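Local coordinates for protein Exo-beta-1,3-glucanase (Streptomyces sp. SirexAA-E, PDB 4PEY) that hydrolyses laminarin and laminarioligosaccharides as an exo-beta-1,3-glucanase of glycoside hydrolase family 55, releasing glucose and laminaribiose, at residues R54-K60 with Y74-L80; S111-L115 with E221-L225. The protein carries 1 engineered substitution. Where two conformers were deposited one is given. Residue numbers count along the deposited sequence, not the author numbering.

Contact 1: residues R54-K60 with Y74-L80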
ATOM      1  N   ARG A  54     -15.191  -5.819   9.602  1.00 13.32           N
ATOM      2  CA  ARG A  54     -14.536  -5.978   8.301  1.00 12.23           C
ATOM      3  C   ARG A  54     -15.552  -6.439   7.265  1.00 13.41           C
ATOM      4  O   ARG A  54     -16.348  -7.332   7.554  1.00 15.23           O
ATOM      5  CB  ARG A  54     -13.401  -7.011   8.377  1.00 13.53           C
ATOM      6  CG  ARG A  54     -12.275  -6.684   9.349  1.00 12.77           C
ATOM      7  CD  ARG A  54     -11.473  -5.502   8.843  1.00 12.29           C
ATOM      8  NE  ARG A  54     -10.244  -5.279   9.607  1.00 13.08           N
ATOM      9  CZ  ARG A  54     -10.157  -4.533  10.707  1.00 13.04           C
ATOM     10  NH1 ARG A  54     -11.238  -3.952  11.216  1.00 12.33           N
ATOM     11  NH2 ARG A  54      -8.985  -4.381  11.315  1.00 14.50           N
ATOM     12  N   TYR A  55     -15.500  -5.882   6.055  1.00 12.12           N
ATOM     13  CA  TYR A  55     -16.470  -6.235   5.015  1.00 13.51           C
ATOM     14  C   TYR A  55     -15.850  -6.330   3.642  1.00 12.09           C
ATOM     15  O   TYR A  55     -15.074  -5.445   3.250  1.00 12.13           O
ATOM     16  CB  TYR A  55     -17.602  -5.205   4.938  1.00 14.93           C
ATOM     17  CG  TYR A  55     -18.418  -5.057   6.188  1.00 16.86           C
ATOM     18  CD1 TYR A  55     -18.052  -4.146   7.171  1.00 17.08           C
ATOM     19  CD2 TYR A  55     -19.566  -5.809   6.379  1.00 19.67           C
ATOM     20  CE1 TYR A  55     -18.796  -3.999   8.312  1.00 19.82           C
ATOM     21  CE2 TYR A  55     -20.323  -5.666   7.521  1.00 22.32           C
ATOM     22  CZ  TYR A  55     -19.933  -4.759   8.481  1.00 23.53           C
ATOM     23  OH  TYR A  55     -20.685  -4.611   9.623  1.00 28.55           O
ATOM     24  N   ALA A  56     -16.233  -7.366   2.891  1.00 11.44           N
ATOM     25  CA  ALA A  56     -15.923  -7.426   1.462  1.00 10.18           C
ATOM     26  C   ALA A  56     -17.222  -7.412   0.678  1.00 13.22           C
ATOM     27  O   ALA A  56     -18.126  -8.204   0.958  1.00 14.94           O
ATOM     28  CB  ALA A  56     -15.103  -8.668   1.113  1.00 12.11           C
ATOM     29  N   LEU A  57     -17.318  -6.499  -0.286  1.00 12.19           N
ATOM     30  CA  LEU A  57     -18.474  -6.403  -1.177  1.00 12.81           C
ATOM     31  C   LEU A  57     -18.052  -6.951  -2.535  1.00 13.48           C
ATOM     32  O   LEU A  57     -17.135  -6.422  -3.168  1.00 14.22           O
ATOM     33  CB  LEU A  57     -18.962  -4.956  -1.307  1.00 13.05           C
ATOM     34  CG  LEU A  57     -19.096  -4.168   0.003  1.00 12.28           C
ATOM     35  CD1 LEU A  57     -19.468  -2.716  -0.277  1.00 14.03           C
ATOM     36  CD2 LEU A  57     -20.109  -4.833   0.933  1.00 14.67           C
ATOM     37  N   MET A  58     -18.704  -8.020  -2.979  1.00 13.13           N
ATOM     38  CA  MET A  58     -18.317  -8.709  -4.206  0.65 12.11           C
ATOM     39  C   MET A  58     -19.476  -8.741  -5.184  1.00 14.72           C
ATOM     40  O   MET A  58     -20.581  -9.124  -4.817  1.00 16.83           O
ATOM     41  CB  MET A  58     -17.856 -10.135  -3.893  0.65 12.73           C
ATOM     42  CG  MET A  58     -16.515 -10.208  -3.185  0.65 13.56           C
ATOM     43  SD  MET A  58     -15.185  -9.827  -4.333  0.65 15.04           S
ATOM     44  CE  MET A  58     -13.745 -10.245  -3.362  0.65 13.99           C
ATOM     45  N   PHE A  59     -19.218  -8.354  -6.425  1.00 13.38           N
ATOM     46  CA  PHE A  59     -20.276  -8.264  -7.422  1.00 14.04           C
ATOM     47  C   PHE A  59     -20.066  -9.240  -8.573  1.00 14.12           C
ATOM     48  O   PHE A  59     -19.040  -9.194  -9.260  1.00 14.41           O
ATOM     49  CB  PHE A  59     -20.360  -6.825  -7.950  1.00 14.32           C
ATOM     50  CG  PHE A  59     -20.897  -5.844  -6.941  1.00 14.24           C
ATOM     51  CD1 PHE A  59     -20.116  -5.412  -5.873  1.00 14.79           C
ATOM     52  CD2 PHE A  59     -22.189  -5.356  -7.058  1.00 15.16           C
ATOM     53  CE1 PHE A  59     -20.625  -4.519  -4.939  1.00 14.02           C
ATOM     54  CE2 PHE A  59     -22.695  -4.463  -6.140  1.00 15.59           C
ATOM     55  CZ  PHE A  59     -21.917  -4.045  -5.074  1.00 14.80           C
ATOM     56  N   LYS A  60     -21.040 -10.126  -8.773  1.00 15.61           N
ATOM     57  CA  LYS A  60     -20.990 -11.086  -9.879  0.89 15.06           C
ATOM     58  C   LYS A  60     -21.046 -10.355 -11.218  1.00 15.31           C
ATOM     59  O   LYS A  60     -21.593  -9.247 -11.311  1.00 15.33           O
ATOM     60  CB  LYS A  60     -22.137 -12.096  -9.783  0.89 17.60           C
ATOM     61  CG  LYS A  60     -22.131 -12.929  -8.516  0.89 20.02           C
ATOM     62  CD  LYS A  60     -23.141 -14.068  -8.598  0.89 22.28           C
ATOM     63  CE  LYS A  60     -23.009 -14.988  -7.400  0.89 27.40           C
ATOM     64  NZ  LYS A  60     -23.874 -16.198  -7.523  0.89 30.39           N
ATOM     65  N   TYR A  74     -12.285  -0.229   6.250  1.00 12.94           N
ATOM     66  CA  TYR A  74     -12.222  -1.697   6.233  1.00 11.34           C
ATOM     67  C   TYR A  74     -13.285  -2.319   5.338  1.00 13.19           C
ATOM     68  O   TYR A  74     -13.886  -3.341   5.673  1.00 12.80           O
ATOM     69  CB  TYR A  74     -12.350  -2.263   7.651  1.00 11.99           C
ATOM     70  CG  TYR A  74     -11.402  -1.648   8.652  1.00 12.25           C
ATOM     71  CD1 TYR A  74     -10.034  -1.921   8.617  1.00 12.16           C
ATOM     72  CD2 TYR A  74     -11.874  -0.787   9.635  1.00 13.83           C
ATOM     73  CE1 TYR A  74      -9.164  -1.354   9.546  1.00 12.95           C
ATOM     74  CE2 TYR A  74     -11.016  -0.211  10.559  1.00 12.32           C
ATOM     75  CZ  TYR A  74      -9.666  -0.500  10.513  1.00 11.89           C
ATOM     76  OH  TYR A  74      -8.834   0.082  11.442  1.00 14.05           O
ATOM     77  N   THR A  75     -13.482  -1.703   4.180  1.00 11.86           N
ATOM     78  CA  THR A  75     -14.420  -2.199   3.194  1.00 11.47           C
ATOM     79  C   THR A  75     -13.685  -2.366   1.868  1.00 11.77           C
ATOM     80  O   THR A  75     -13.080  -1.415   1.376  1.00 12.79           O
ATOM     81  CB  THR A  75     -15.621  -1.237   3.027  1.00 11.80           C
ATOM     82  OG1 THR A  75     -16.275  -1.067   4.295  1.00 12.93           O
ATOM     83  CG2 THR A  75     -16.612  -1.793   2.045  1.00 13.35           C
ATOM     84  N   SER A  76     -13.710  -3.578   1.311  1.00 11.07           N
ATOM     85  CA  SER A  76     -13.230  -3.800  -0.047  1.00 10.43           C
ATOM     86  C   SER A  76     -14.429  -3.942  -0.969  1.00 11.98           C
ATOM     87  O   SER A  76     -15.476  -4.458  -0.564  1.00 12.72           O
ATOM     88  CB  SER A  76     -12.346  -5.051  -0.143  1.00 11.35           C
ATOM     89  OG  SER A  76     -13.050  -6.219   0.246  1.00 12.36           O
ATOM     90  N   ILE A  77     -14.285  -3.482  -2.208  1.00 11.59           N
ATOM     91  CA  ILE A  77     -15.331  -3.714  -3.199  1.00 11.80           C
ATOM     92  C   ILE A  77     -14.673  -4.190  -4.481  1.00 11.67           C
ATOM     93  O   ILE A  77     -13.616  -3.693  -4.869  1.00 12.20           O
ATOM     94  CB  ILE A  77     -16.202  -2.447  -3.440  1.00 11.88           C
ATOM     95  CG1 ILE A  77     -17.373  -2.767  -4.373  1.00 12.92           C
ATOM     96  CG2 ILE A  77     -15.369  -1.277  -3.960  1.00 12.32           C
ATOM     97  CD1 ILE A  77     -18.441  -1.691  -4.374  1.00 14.08           C
ATOM     98  N   ALA A  78     -15.268  -5.192  -5.112  1.00 10.88           N
ATOM     99  CA  ALA A  78     -14.677  -5.752  -6.319  1.00 11.43           C
ATOM    100  C   ALA A  78     -15.694  -6.466  -7.190  1.00 11.80           C
ATOM    101  O   ALA A  78     -16.739  -6.924  -6.715  1.00 12.84           O
ATOM    102  CB  ALA A  78     -13.541  -6.720  -5.957  1.00 12.79           C
ATOM    103  N   GLY A  79     -15.360  -6.562  -8.472  1.00 11.70           N
ATOM    104  CA  GLY A  79     -16.101  -7.395  -9.403  1.00 11.26           C
ATOM    105  C   GLY A  79     -15.513  -8.795  -9.468  1.00 13.42           C
ATOM    106  O   GLY A  79     -14.362  -9.027  -9.082  1.00 13.54           O
ATOM    107  N   LEU A  80     -16.313  -9.725  -9.975  1.00 13.69           N
ATOM    108  CA  LEU A  80     -15.944 -11.134 -10.013  1.00 15.03           C
ATOM    109  C   LEU A  80     -15.824 -11.667 -11.443  1.00 16.65           C
ATOM    110  O   LEU A  80     -15.889 -12.870 -11.671  1.00 15.33           O
ATOM    111  CB  LEU A  80     -16.963 -11.964  -9.224  1.00 15.12           C
ATOM    112  CG  LEU A  80     -16.979 -11.775  -7.703  1.00 14.57           C
ATOM    113  CD1 LEU A  80     -18.249 -12.383  -7.088  1.00 15.21           C
ATOM    114  CD2 LEU A  80     -15.721 -12.377  -7.066  1.00 15.10           C
TER
HETATM  115  O   HOH W   1     -14.223  -7.073  -2.056  1.00 15.64           O

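Contact 2: residues S111-L115 with E221-L225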
ATOM      1  N   SER A 111     -10.554  -0.575  -0.413  1.00 11.17           N
ATOM      2  CA  SER A 111     -10.047  -0.907  -1.744  1.00 10.77           C
ATOM      3  C   SER A 111     -11.130  -1.081  -2.790  1.00 11.24           C
ATOM      4  O   SER A 111     -12.262  -1.438  -2.467  1.00 12.02           O
ATOM      5  CB  SER A 111      -9.208  -2.191  -1.685  1.00 11.18           C
ATOM      6  OG  SER A 111     -10.008  -3.294  -1.290  1.00 12.98           O
ATOM      7  N   ALA A 112     -10.753  -0.841  -4.046  1.00  9.60           N
ATOM      8  CA  ALA A 112     -11.611  -1.098  -5.209  1.00 10.08           C
ATOM      9  C   ALA A 112     -10.816  -1.865  -6.246  1.00 10.76           C
ATOM     10  O   ALA A 112      -9.671  -1.511  -6.521  1.00 11.94           O
ATOM     11  CB  ALA A 112     -12.135   0.205  -5.812  1.00 12.16           C
ATOM     12  N   GLU A 113     -11.416  -2.904  -6.818  1.00 11.30           N
ATOM     13  CA  GLU A 113     -10.733  -3.714  -7.823  1.00 11.32           C
ATOM     14  C   GLU A 113     -11.686  -4.343  -8.844  1.00 11.29           C
ATOM     15  O   GLU A 113     -12.781  -4.778  -8.505  1.00 11.92           O
ATOM     16  CB  GLU A 113      -9.911  -4.814  -7.125  1.00 11.50           C
ATOM     17  CG  GLU A 113      -9.069  -5.696  -8.045  1.00 12.66           C
ATOM     18  CD  GLU A 113      -8.092  -6.574  -7.276  1.00 12.06           C
ATOM     19  OE1 GLU A 113      -8.421  -7.010  -6.143  1.00 13.28           O
ATOM     20  OE2 GLU A 113      -6.984  -6.829  -7.799  1.00 14.82           O
ATOM     21  N   ASN A 114     -11.255  -4.385 -10.101  1.00 10.84           N
ATOM     22  CA  ASN A 114     -11.891  -5.249 -11.107  1.00 11.06           C
ATOM     23  C   ASN A 114     -13.346  -4.887 -11.409  1.00 11.57           C
ATOM     24  O   ASN A 114     -14.215  -5.760 -11.526  1.00 12.90           O
ATOM     25  CB  ASN A 114     -11.785  -6.722 -10.666  1.00 12.36           C
ATOM     26  CG  ASN A 114     -11.995  -7.699 -11.819  1.00 12.31           C
ATOM     27  OD1 ASN A 114     -11.680  -7.392 -12.970  1.00 12.41           O
ATOM     28  ND2 ASN A 114     -12.522  -8.885 -11.511  1.00 13.38           N
ATOM     29  N   LEU A 115     -13.587  -3.588 -11.556  1.00 12.31           N
ATOM     30  CA  LEU A 115     -14.898  -3.059 -11.924  1.00 10.90           C
ATOM     31  C   LEU A 115     -14.770  -2.045 -13.046  1.00 12.34           C
ATOM     32  O   LEU A 115     -13.753  -1.346 -13.148  1.00 13.27           O
ATOM     33  CB  LEU A 115     -15.578  -2.380 -10.728  1.00 12.25           C
ATOM     34  CG  LEU A 115     -15.983  -3.237  -9.532  1.00 12.50           C
ATOM     35  CD1 LEU A 115     -16.207  -2.362  -8.318  1.00 16.02           C
ATOM     36  CD2 LEU A 115     -17.241  -4.022  -9.859  1.00 13.88           C
ATOM     37  N   GLU A 221       0.624  -8.405 -11.569  1.00 13.05           N
ATOM     38  CA  GLU A 221      -0.625  -7.915 -11.007  1.00 12.47           C
ATOM     39  C   GLU A 221      -1.104  -8.792  -9.850  1.00 12.05           C
ATOM     40  O   GLU A 221      -0.881 -10.016  -9.814  1.00 13.32           O
ATOM     41  CB  GLU A 221      -1.706  -7.790 -12.083  1.00 12.08           C
ATOM     42  CG  GLU A 221      -1.321  -6.878 -13.249  1.00 12.39           C
ATOM     43  CD  GLU A 221      -0.810  -5.494 -12.817  1.00 13.01           C
ATOM     44  OE1 GLU A 221      -1.229  -4.971 -11.759  1.00 13.90           O
ATOM     45  OE2 GLU A 221       0.021  -4.922 -13.558  1.00 12.70           O
ATOM     46  N   LYS A 222      -1.737  -8.138  -8.885  1.00 11.05           N
ATOM     47  CA  LYS A 222      -2.225  -8.804  -7.683  1.00 11.29           C
ATOM     48  C   LYS A 222      -3.269  -9.874  -8.002  1.00 12.41           C
ATOM     49  O   LYS A 222      -4.171  -9.640  -8.808  1.00 12.55           O
ATOM     50  CB  LYS A 222      -2.816  -7.766  -6.729  1.00 12.84           C
ATOM     51  CG  LYS A 222      -3.175  -8.320  -5.371  1.00 13.61           C
ATOM     52  CD  LYS A 222      -3.897  -7.278  -4.526  1.00 13.93           C
ATOM     53  CE  LYS A 222      -5.313  -7.055  -5.028  1.00 15.88           C
ATOM     54  NZ  LYS A 222      -6.237  -8.236  -4.852  1.00 17.64           N
ATOM     55  N   PRO A 223      -3.148 -11.063  -7.382  1.00 11.82           N
ATOM     56  CA  PRO A 223      -4.193 -12.074  -7.571  1.00 12.28           C
ATOM     57  C   PRO A 223      -5.549 -11.585  -7.067  1.00 11.94           C
ATOM     58  O   PRO A 223      -5.608 -10.762  -6.143  1.00 12.19           O
ATOM     59  CB  PRO A 223      -3.692 -13.262  -6.735  1.00 13.20           C
ATOM     60  CG  PRO A 223      -2.189 -13.083  -6.700  1.00 13.93           C
ATOM     61  CD  PRO A 223      -1.998 -11.588  -6.619  1.00 12.93           C
ATOM     62  N   PHE A 224      -6.625 -12.076  -7.666  1.00 12.40           N
ATOM     63  CA  PHE A 224      -7.962 -11.668  -7.241  1.00 13.16           C
ATOM     64  C   PHE A 224      -8.971 -12.799  -7.421  1.00 13.12           C
ATOM     65  O   PHE A 224      -8.832 -13.663  -8.305  1.00 14.41           O
ATOM     66  CB  PHE A 224      -8.424 -10.415  -8.006  1.00 13.59           C
ATOM     67  CG  PHE A 224      -8.451 -10.594  -9.500  1.00 13.30           C
ATOM     68  CD1 PHE A 224      -9.617 -10.990 -10.146  1.00 14.57           C
ATOM     69  CD2 PHE A 224      -7.307 -10.383 -10.260  1.00 13.78           C
ATOM     70  CE1 PHE A 224      -9.647 -11.166 -11.526  1.00 13.99           C
ATOM     71  CE2 PHE A 224      -7.325 -10.567 -11.643  1.00 13.63           C
ATOM     72  CZ  PHE A 224      -8.497 -10.958 -12.274  1.00 13.93           C
ATOM     73  N   LEU A 225      -9.974 -12.790  -6.552  1.00 14.08           N
ATOM     74  CA  LEU A 225     -11.083 -13.724  -6.610  1.00 14.84           C
ATOM     75  C   LEU A 225     -11.997 -13.408  -7.791  1.00 14.02           C
ATOM     76  O   LEU A 225     -12.306 -12.243  -8.048  1.00 15.55           O
ATOM     77  CB  LEU A 225     -11.880 -13.665  -5.303  1.00 14.83           C
ATOM     78  CG  LEU A 225     -12.993 -14.693  -5.104  1.00 15.83           C
ATOM     79  CD1 LEU A 225     -12.392 -16.096  -4.906  1.00 16.61           C
ATOM     80  CD2 LEU A 225     -13.883 -14.300  -3.916  1.00 16.43           C
TER
HETATM   81  O   HOH W   2      -5.001  -7.115  -9.695  1.00 14.53           O

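Contact 1: residues R54-K60 with Y74-L80
Strands 55-59 and 75-79 run side by side in parallel, with axes 4.6 Å apart at closest approach and directions 13° apart. Leu57 N donates to Ser76 O (2.8 Å), Phe59 N to Ala78 O (2.9 Å) and Tyr55 N to Tyr74 O (3.0 Å). In the other direction Ser76 N and Ala78 N reach Tyr55 O and Leu57 O, both at 3.0 Å, and a weak bond of 2.9 Å from Leu80 N to Phe59 O ends the series. The intervening backbone groups of Ala56 and Met58 face away and bond to the backbone of Asn23, Leu25 and Phe27, in and just before strand 24-27. A water gives a second hydrogen bond to Leu57 O (3.2 Å) and is hydrogen-bonded to Ser76 OG (2.7 Å). At the N-terminal end the Arg54 guanidinium lies flat on the Tyr74 ring, a cation-pi stack with Arg54 CZ 3.7 Å from the ring centroid; its nitrogens bond to Gly51, Leu312 and Thr314, while Tyr74 OH meets Gln49 and Arg374. Leu57, Phe59 and Ile77 pack together on one face, with Phe59 CE1 3.6 Å from Ile77 CD1, where Tyr55, Phe59 and Thr75 touch helix 34-45; Tyr55 OH bonds to Lys44, Thr75 OG1 to Phe73 O. On the other, Met58 SD touches Ala78 CB (3.9 Å) and Leu80 CD2 (3.8 Å). In-register parallel strands from successive coils are the signature of family 55's right-handed beta-helix.

Contact 2: residues S111-L115 with E221-L225
A salt bridge joins Glu113 OE1 to Lys222 NZ at 2.8 Å. The lysine curls back on its own backbone, with chi3 and chi4 both p, so that NZ also donates to Pro223 O at 2.9 Å. The second carboxylate oxygen is served by water: one molecule donates to Glu113 OE2 and to Lys222 O, each at 2.8 Å, linking side chain to main chain. Beyond this polar knot, Phe224 CB lies 3.9 Å from Glu113 OE2, and Phe224 CE1 lies 3.7 Å from Asn114 ND2. That amide is held by Gly79 O and Gly81 O, so its approach to the ring is packing. The backbones stay apart, Glu113 CA and Phe224 CA being 8.4 Å from each other, and side chains and water bridge the gap. Strand 110-113 lies between strands 75-79 and 134-135 of the parallel strands of the beta-helix, whereas residues 221-225 lead into strand 224-228, which pairs antiparallel with strand 231-243; Lys222 and Pro223 also touch strand 367-375 of the second large sheet.

Contacts 1 and 2 lie with centres 10 Å apart and share a sheet, strand 75-79 being flanked by 55-59 in contact 1 and by 110-113 of contact 2. Probable hydrogen bonds join Ile77 N to Ser111 O (2.9 Å) and Ile77 O to Glu113 N (3.0 Å), so three successive strands are tied in parallel. Strand 224-228 meets both: Leu225 packs on Met58 and Leu80, while Phe224 meets Asn114. Contact 2 lies away from the known substrate-binding residues. Contact 1 comes closer, the Tyr74 side chain being about 8 Å from that of substrate-binding Trp402 and about 12 Å from a bound glucose unit.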